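Local coordinates for enoyl-CoA Hydratase (Thermus thermophilus, PDB 1UIY) that catalyses the reversible hydration of (2E)-enoyl-CoA to (3S)-3-hydroxyacyl-CoA, a step of fatty acid beta-oxidation, as a homohexamer built from two trimers, at the interface of chains A and B. Coordinates in Å, arbitrary orientation; residue numbers count along the deposited sequence, not the author numbering. Chains: chain A/B, Enoyl-CoA Hydratase.

Contact 1: the interface of chains A and B. Residues chain A 91, 114, 116-119, 144, 148, 173-174, 176, 210; chain B 151-153, 155-156, 159.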
# COMPACT_ATOMS: atom_id res chain seq x y z
N TYR A 91 13.60 -2.92 -16.07
CA TYR A 91 13.30 -1.91 -15.06
C TYR A 91 14.01 -2.24 -13.74
O TYR A 91 14.37 -1.36 -12.97
CB TYR A 91 11.78 -1.83 -14.85
CG TYR A 91 11.30 -0.58 -14.14
CD1 TYR A 91 10.87 -0.62 -12.81
CD2 TYR A 91 11.28 0.64 -14.80
CE1 TYR A 91 10.43 0.54 -12.16
CE2 TYR A 91 10.85 1.80 -14.17
CZ TYR A 91 10.43 1.74 -12.85
OH TYR A 91 10.04 2.90 -12.22
N LEU A 114 11.11 3.10 -22.04
CA LEU A 114 10.73 3.70 -20.76
C LEU A 114 11.24 2.89 -19.57
O LEU A 114 11.50 3.44 -18.50
CB LEU A 114 9.21 3.84 -20.66
CG LEU A 114 8.72 4.74 -19.52
CD1 LEU A 114 9.03 6.19 -19.83
CD2 LEU A 114 7.23 4.56 -19.32
N CYS A 116 14.03 1.74 -19.13
CA CYS A 116 15.43 2.00 -18.82
C CYS A 116 15.56 3.09 -17.77
O CYS A 116 14.68 3.92 -17.61
CB CYS A 116 16.19 2.42 -20.09
SG CYS A 116 16.74 1.05 -21.15
N ASP A 117 16.68 3.07 -17.05
CA ASP A 117 16.95 4.07 -16.01
C ASP A 117 16.86 5.48 -16.54
O ASP A 117 16.17 6.32 -15.97
CB ASP A 117 18.35 3.85 -15.43
CG ASP A 117 18.36 2.83 -14.33
OD1 ASP A 117 19.40 2.17 -14.14
OD2 ASP A 117 17.32 2.71 -13.64
N LEU A 118 17.57 5.73 -17.63
CA LEU A 118 17.60 7.05 -18.25
C LEU A 118 17.38 6.87 -19.74
O LEU A 118 17.62 5.80 -20.30
CB LEU A 118 18.96 7.70 -17.99
CG LEU A 118 19.33 7.84 -16.51
CD1 LEU A 118 20.81 8.02 -16.37
CD2 LEU A 118 18.58 9.01 -15.90
N VAL A 119 16.94 7.94 -20.40
CA VAL A 119 16.68 7.88 -21.83
C VAL A 119 17.23 9.07 -22.58
O VAL A 119 17.02 10.22 -22.18
CB VAL A 119 15.15 7.84 -22.13
CG1 VAL A 119 14.92 7.75 -23.62
CG2 VAL A 119 14.50 6.67 -21.40
N ILE A 144 5.07 1.37 -15.21
CA ILE A 144 6.19 2.29 -15.12
C ILE A 144 5.77 3.74 -15.32
O ILE A 144 6.20 4.64 -14.60
CB ILE A 144 7.26 1.92 -16.18
CG1 ILE A 144 7.92 0.60 -15.81
CG2 ILE A 144 8.32 2.99 -16.26
CD1 ILE A 144 8.75 0.03 -16.96
N ALA A 148 6.53 7.73 -14.02
CA ALA A 148 7.33 8.62 -14.85
C ALA A 148 6.70 9.96 -15.15
O ALA A 148 7.41 10.97 -15.28
CB ALA A 148 7.68 7.92 -16.15
N GLY A 173 8.73 14.30 -19.12
CA GLY A 173 9.47 13.44 -18.22
C GLY A 173 9.61 12.03 -18.74
O GLY A 173 9.82 11.10 -17.96
N LEU A 174 9.48 11.86 -20.05
CA LEU A 174 9.61 10.55 -20.67
C LEU A 174 11.07 10.31 -21.00
O LEU A 174 11.53 9.18 -20.99
CB LEU A 174 8.77 10.46 -21.94
CG LEU A 174 7.24 10.46 -21.78
CD1 LEU A 174 6.58 10.61 -23.15
CD2 LEU A 174 6.79 9.17 -21.12
N ASN A 176 15.30 11.93 -20.52
CA ASN A 176 16.15 12.85 -19.77
C ASN A 176 16.85 13.88 -20.64
O ASN A 176 16.88 15.06 -20.30
CB ASN A 176 17.20 12.09 -18.96
CG ASN A 176 16.59 11.15 -17.94
OD1 ASN A 176 16.16 10.04 -18.27
ND2 ASN A 176 16.53 11.59 -16.69
N LEU A 210 14.56 3.30 -5.09
CA LEU A 210 13.58 3.92 -5.98
C LEU A 210 12.52 2.95 -6.46
O LEU A 210 11.47 3.35 -6.95
CB LEU A 210 14.27 4.57 -7.18
CG LEU A 210 15.27 5.66 -6.82
CD1 LEU A 210 15.88 6.22 -8.10
CD2 LEU A 210 14.56 6.75 -6.03
N GLU B 151 9.95 9.84 -11.92
CA GLU B 151 10.94 8.79 -11.74
C GLU B 151 12.23 9.03 -12.53
O GLU B 151 13.32 8.96 -11.98
CB GLU B 151 10.32 7.43 -12.10
CG GLU B 151 11.30 6.28 -12.19
CD GLU B 151 11.38 5.69 -13.60
OE1 GLU B 151 12.47 5.18 -13.97
OE2 GLU B 151 10.36 5.74 -14.34
N LYS B 152 12.09 9.34 -13.81
CA LYS B 152 13.24 9.60 -14.66
C LYS B 152 14.08 10.77 -14.16
O LYS B 152 15.29 10.80 -14.35
CB LYS B 152 12.78 9.89 -16.10
CG LYS B 152 12.23 8.68 -16.85
CD LYS B 152 13.34 7.83 -17.43
CE LYS B 152 12.79 6.56 -18.07
NZ LYS B 152 12.20 5.67 -17.04
N ALA B 153 13.44 11.73 -13.51
CA ALA B 153 14.16 12.89 -12.98
C ALA B 153 14.88 12.46 -11.70
O ALA B 153 15.97 12.95 -11.39
CB ALA B 153 13.19 14.04 -12.68
N LYS B 155 16.09 9.38 -11.01
CA LYS B 155 17.26 8.61 -11.43
C LYS B 155 18.39 9.52 -11.87
O LYS B 155 19.54 9.35 -11.45
CB LYS B 155 16.89 7.69 -12.60
CG LYS B 155 15.85 6.62 -12.30
CD LYS B 155 16.48 5.44 -11.60
CE LYS B 155 15.49 4.29 -11.52
NZ LYS B 155 15.02 3.91 -12.88
N ASP B 156 18.07 10.48 -12.73
CA ASP B 156 19.06 11.41 -13.23
C ASP B 156 19.83 11.99 -12.05
O ASP B 156 21.02 11.72 -11.87
CB ASP B 156 18.35 12.51 -14.01
CG ASP B 156 19.31 13.47 -14.69
OD1 ASP B 156 20.53 13.42 -14.41
OD2 ASP B 156 18.83 14.29 -15.50
N LEU B 159 21.68 9.25 -9.80
CA LEU B 159 22.71 8.41 -10.43
C LEU B 159 23.93 9.20 -10.92
O LEU B 159 25.06 8.70 -10.89
CB LEU B 159 22.12 7.61 -11.60
CG LEU B 159 20.99 6.65 -11.26
CD1 LEU B 159 20.67 5.79 -12.46
CD2 LEU B 159 21.38 5.76 -10.09
O HOH W 1 16.25 14.52 -16.26

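Contact 2: the interface of chains A and B. Residues chain A 209, 213, 218, 221-222, 225-226, 228-229; chain B 84, 87, 139-140, 142-144.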
# COMPACT_ATOMS: atom_id res chain seq x y z
N LEU A 209 16.17 1.25 -3.81
CA LEU A 209 15.29 2.15 -3.09
C LEU A 209 14.19 2.75 -3.95
O LEU A 209 13.01 2.72 -3.58
CB LEU A 209 16.09 3.29 -2.47
CG LEU A 209 16.83 3.03 -1.16
CD1 LEU A 209 17.52 4.33 -0.75
CD2 LEU A 209 15.87 2.57 -0.07
N LEU A 213 10.10 2.32 -2.69
CA LEU A 213 9.44 3.45 -2.06
C LEU A 213 8.02 3.80 -2.52
O LEU A 213 7.10 3.81 -1.71
CB LEU A 213 10.35 4.68 -2.10
CG LEU A 213 11.53 4.52 -1.13
CD1 LEU A 213 12.32 5.82 -1.02
CD2 LEU A 213 11.00 4.11 0.25
N LEU A 218 4.97 6.93 4.09
CA LEU A 218 6.08 7.79 4.44
C LEU A 218 6.98 7.14 5.50
O LEU A 218 8.17 6.90 5.25
CB LEU A 218 5.54 9.13 4.94
CG LEU A 218 6.50 10.31 4.92
CD1 LEU A 218 7.06 10.50 3.51
CD2 LEU A 218 5.78 11.57 5.39
N GLY A 221 8.78 4.01 4.44
CA GLY A 221 9.85 4.41 3.55
C GLY A 221 11.05 4.91 4.34
O GLY A 221 12.20 4.58 4.03
N PHE A 222 10.80 5.71 5.37
CA PHE A 222 11.88 6.21 6.20
C PHE A 222 12.54 5.07 6.97
O PHE A 222 13.75 5.10 7.24
CB PHE A 222 11.37 7.28 7.16
CG PHE A 222 11.28 8.67 6.55
CD1 PHE A 222 10.10 9.41 6.60
CD2 PHE A 222 12.40 9.25 5.94
CE1 PHE A 222 10.03 10.69 6.06
CE2 PHE A 222 12.33 10.54 5.40
CZ PHE A 222 11.14 11.25 5.46
N ALA A 225 14.83 3.62 4.29
CA ALA A 225 15.95 4.53 4.06
C ALA A 225 16.97 4.48 5.18
O ALA A 225 18.16 4.23 4.95
CB ALA A 225 15.45 5.96 3.88
N ALA A 226 16.51 4.71 6.41
CA ALA A 226 17.39 4.71 7.58
C ALA A 226 18.27 3.48 7.56
O ALA A 226 19.50 3.57 7.65
CB ALA A 226 16.56 4.73 8.85
N ALA A 228 19.06 1.55 5.16
CA ALA A 228 20.00 1.56 4.05
C ALA A 228 21.13 2.53 4.35
O ALA A 228 22.31 2.19 4.28
CB ALA A 228 19.29 1.97 2.79
N ASN A 229 20.75 3.75 4.71
CA ASN A 229 21.72 4.79 5.04
C ASN A 229 22.74 4.17 5.98
O ASN A 229 23.92 4.50 5.95
CB ASN A 229 21.00 5.95 5.73
CG ASN A 229 21.89 7.16 5.90
OD1 ASN A 229 22.09 7.93 4.96
ND2 ASN A 229 22.43 7.33 7.11
N MSE B 84 17.42 10.73 10.27
CA MSE B 84 16.11 10.52 9.67
C MSE B 84 15.03 11.22 10.50
O MSE B 84 14.03 11.70 9.95
CB MSE B 84 15.81 9.02 9.55
CG MSE B 84 15.16 8.40 10.77
SE MSE B 84 13.31 7.92 10.46
CE MSE B 84 12.46 9.55 11.02
N PHE B 87 14.87 14.90 9.11
CA PHE B 87 14.15 14.98 7.85
C PHE B 87 12.66 14.83 8.11
O PHE B 87 11.85 15.67 7.71
CB PHE B 87 14.60 13.87 6.92
CG PHE B 87 15.84 14.18 6.15
CD1 PHE B 87 15.77 14.42 4.78
CD2 PHE B 87 17.07 14.26 6.79
CE1 PHE B 87 16.92 14.73 4.05
CE2 PHE B 87 18.23 14.57 6.07
CZ PHE B 87 18.15 14.81 4.70
N ALA B 139 19.55 7.91 0.44
CA ALA B 139 18.39 7.13 0.88
C ALA B 139 17.28 7.96 1.54
O ALA B 139 16.14 7.95 1.08
CB ALA B 139 18.84 6.01 1.83
N LEU B 140 17.62 8.68 2.61
CA LEU B 140 16.63 9.50 3.31
C LEU B 140 15.93 10.50 2.40
O LEU B 140 14.77 10.84 2.62
CB LEU B 140 17.29 10.24 4.48
CG LEU B 140 17.63 9.38 5.69
CD1 LEU B 140 18.40 10.18 6.71
CD2 LEU B 140 16.34 8.86 6.29
N SER B 142 15.47 10.07 -0.98
CA SER B 142 14.67 9.30 -1.93
C SER B 142 13.20 9.29 -1.54
O SER B 142 12.32 9.44 -2.38
CB SER B 142 15.18 7.87 -1.97
OG SER B 142 16.59 7.85 -1.97
N VAL B 143 12.96 9.11 -0.24
CA VAL B 143 11.62 9.05 0.31
C VAL B 143 10.78 10.23 -0.15
O VAL B 143 9.67 10.05 -0.62
CB VAL B 143 11.68 9.04 1.85
CG1 VAL B 143 10.28 8.97 2.43
CG2 VAL B 143 12.50 7.86 2.31
N ILE B 144 11.32 11.43 -0.01
CA ILE B 144 10.60 12.63 -0.40
C ILE B 144 10.63 12.86 -1.91
O ILE B 144 9.62 13.20 -2.52
CB ILE B 144 11.21 13.86 0.31
CG1 ILE B 144 10.93 13.80 1.80
CG2 ILE B 144 10.64 15.15 -0.25
CD1 ILE B 144 11.75 14.81 2.60
O HOH W 2 20.42 9.53 3.75

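Contact 1: the interface of chains A and B
This is a subunit interface of a crotonase-fold enzyme, where helix 151-160 of chain B docks on loops and strand 118-122 of chain A. B:Lys152 carries much of it. Its CB and CG pass the carbonyl of A:Gly173, with CG 3.6 Å from A:Gly173 O. The chain bends at chi2 (-82°), and CD runs beside A:Asp117 O. CE lies against the methyl CG2 of A:Val119. A second bend at chi4 (-66°) turns the amine NZ to two backbone carbonyls, those of A:Leu114 (NZ to O 2.8 Å) and A:Cys116 (NZ to O 3.1 Å). The first carbonyl is met in its plane, the second nearly along its C=O axis. The carboxylate of B:Glu151 forms a salt bridge to the same amine, which meets OE1 from above the carboxylate plane. B:Lys155 NZ reaches the anti lone pair of that OE1. Two amines thus grip one oxygen, which would probably keep B:Glu151 charged. B:Lys155 NZ also forms a salt bridge to A:Asp117, 2.7 Å from OD2 on its anti lone pair, and B:Lys155 CD packs on A:Leu210 CD1. A:Tyr91 meets B:Glu151 tip to tip, with ring and carboxylate planes 71° apart. A:Asn176 crosses B:Lys152 at about a right angle. Its amide ND2 donates to B:Lys152 O at 2.8 Å, from above the carbonyl plane. The amide oxygen OD1 accepts from A:Val119 N (3.1 Å), which helps fix the rotation of the amide. A water links ND2 to B:Asp156 OD2. A:Leu118 CD2 rests against the helix backbone at B:Asp156.

Contact 2: the interface of chains A and B
Helix 218-231 of chain A and the first turns of helix 139-148 of chain B run roughly antiparallel, with the end of helix 200-212 and the 3-10 turn 213-215 of chain A also touching the chain B helix. The contact is a mainly apolar helix-packing interface. B:Val143 is its central side chain. Its CG1, anti to the backbone N (chi1 -180°), sits over the centre of one face of the A:Phe222 ring, 3.8 Å from the centroid, as a CH-pi contact. The same methyl meets A:Leu218 CD1 at 3.7 Å. The other branch, CG2, points to A:Ala225 CB and the carbonyl of A:Gly221. A:Phe222 crosses B:Leu140 at about a right angle, and its CD2 lies 4.0 Å from B:Leu140 CD2. The CB of A:Phe222 packs on the selenium of B:Met84, a selenomethionine. A:Leu213 brings CD1 against the backbone of B:Val143 and the CB of B:Ser142. A:Leu209 CD1 touches the methyl of B:Ala139. A:Ala225, small, probably lets the helices come close; its CB is 3.8 Å from B:Leu140 CA. No direct polar bond crosses here. A water joins the side-chain carbonyl OD1 of A:Asn229 (2.6 Å) to the backbone N of B:Leu140 (3.1 Å), in the first turn of its helix. Within the fold, the site joins the C-terminal helical part of chain A to helices 139-148 and 73-92 of chain B.

Contact 1 and contact 2 are patches of one interface between chains A and B, with centres about 19 Å apart. Helix 200-212 of chain A spans them, giving A:Leu210 to contact 1 and its neighbour A:Leu209 to contact 2. Helices 73-92 and 139-148 serve twice, from chain A in contact 1 and from chain B in contact 2; residue 144 appears in both, as A:Ile144 and B:Ile144. The same elements thus meet different partners. A charged patch and an apolar one together hold the subunits within the hexamer, about 18 Å and 33 Å from A:Glu131, the inferred active-site residue, measured from their centres.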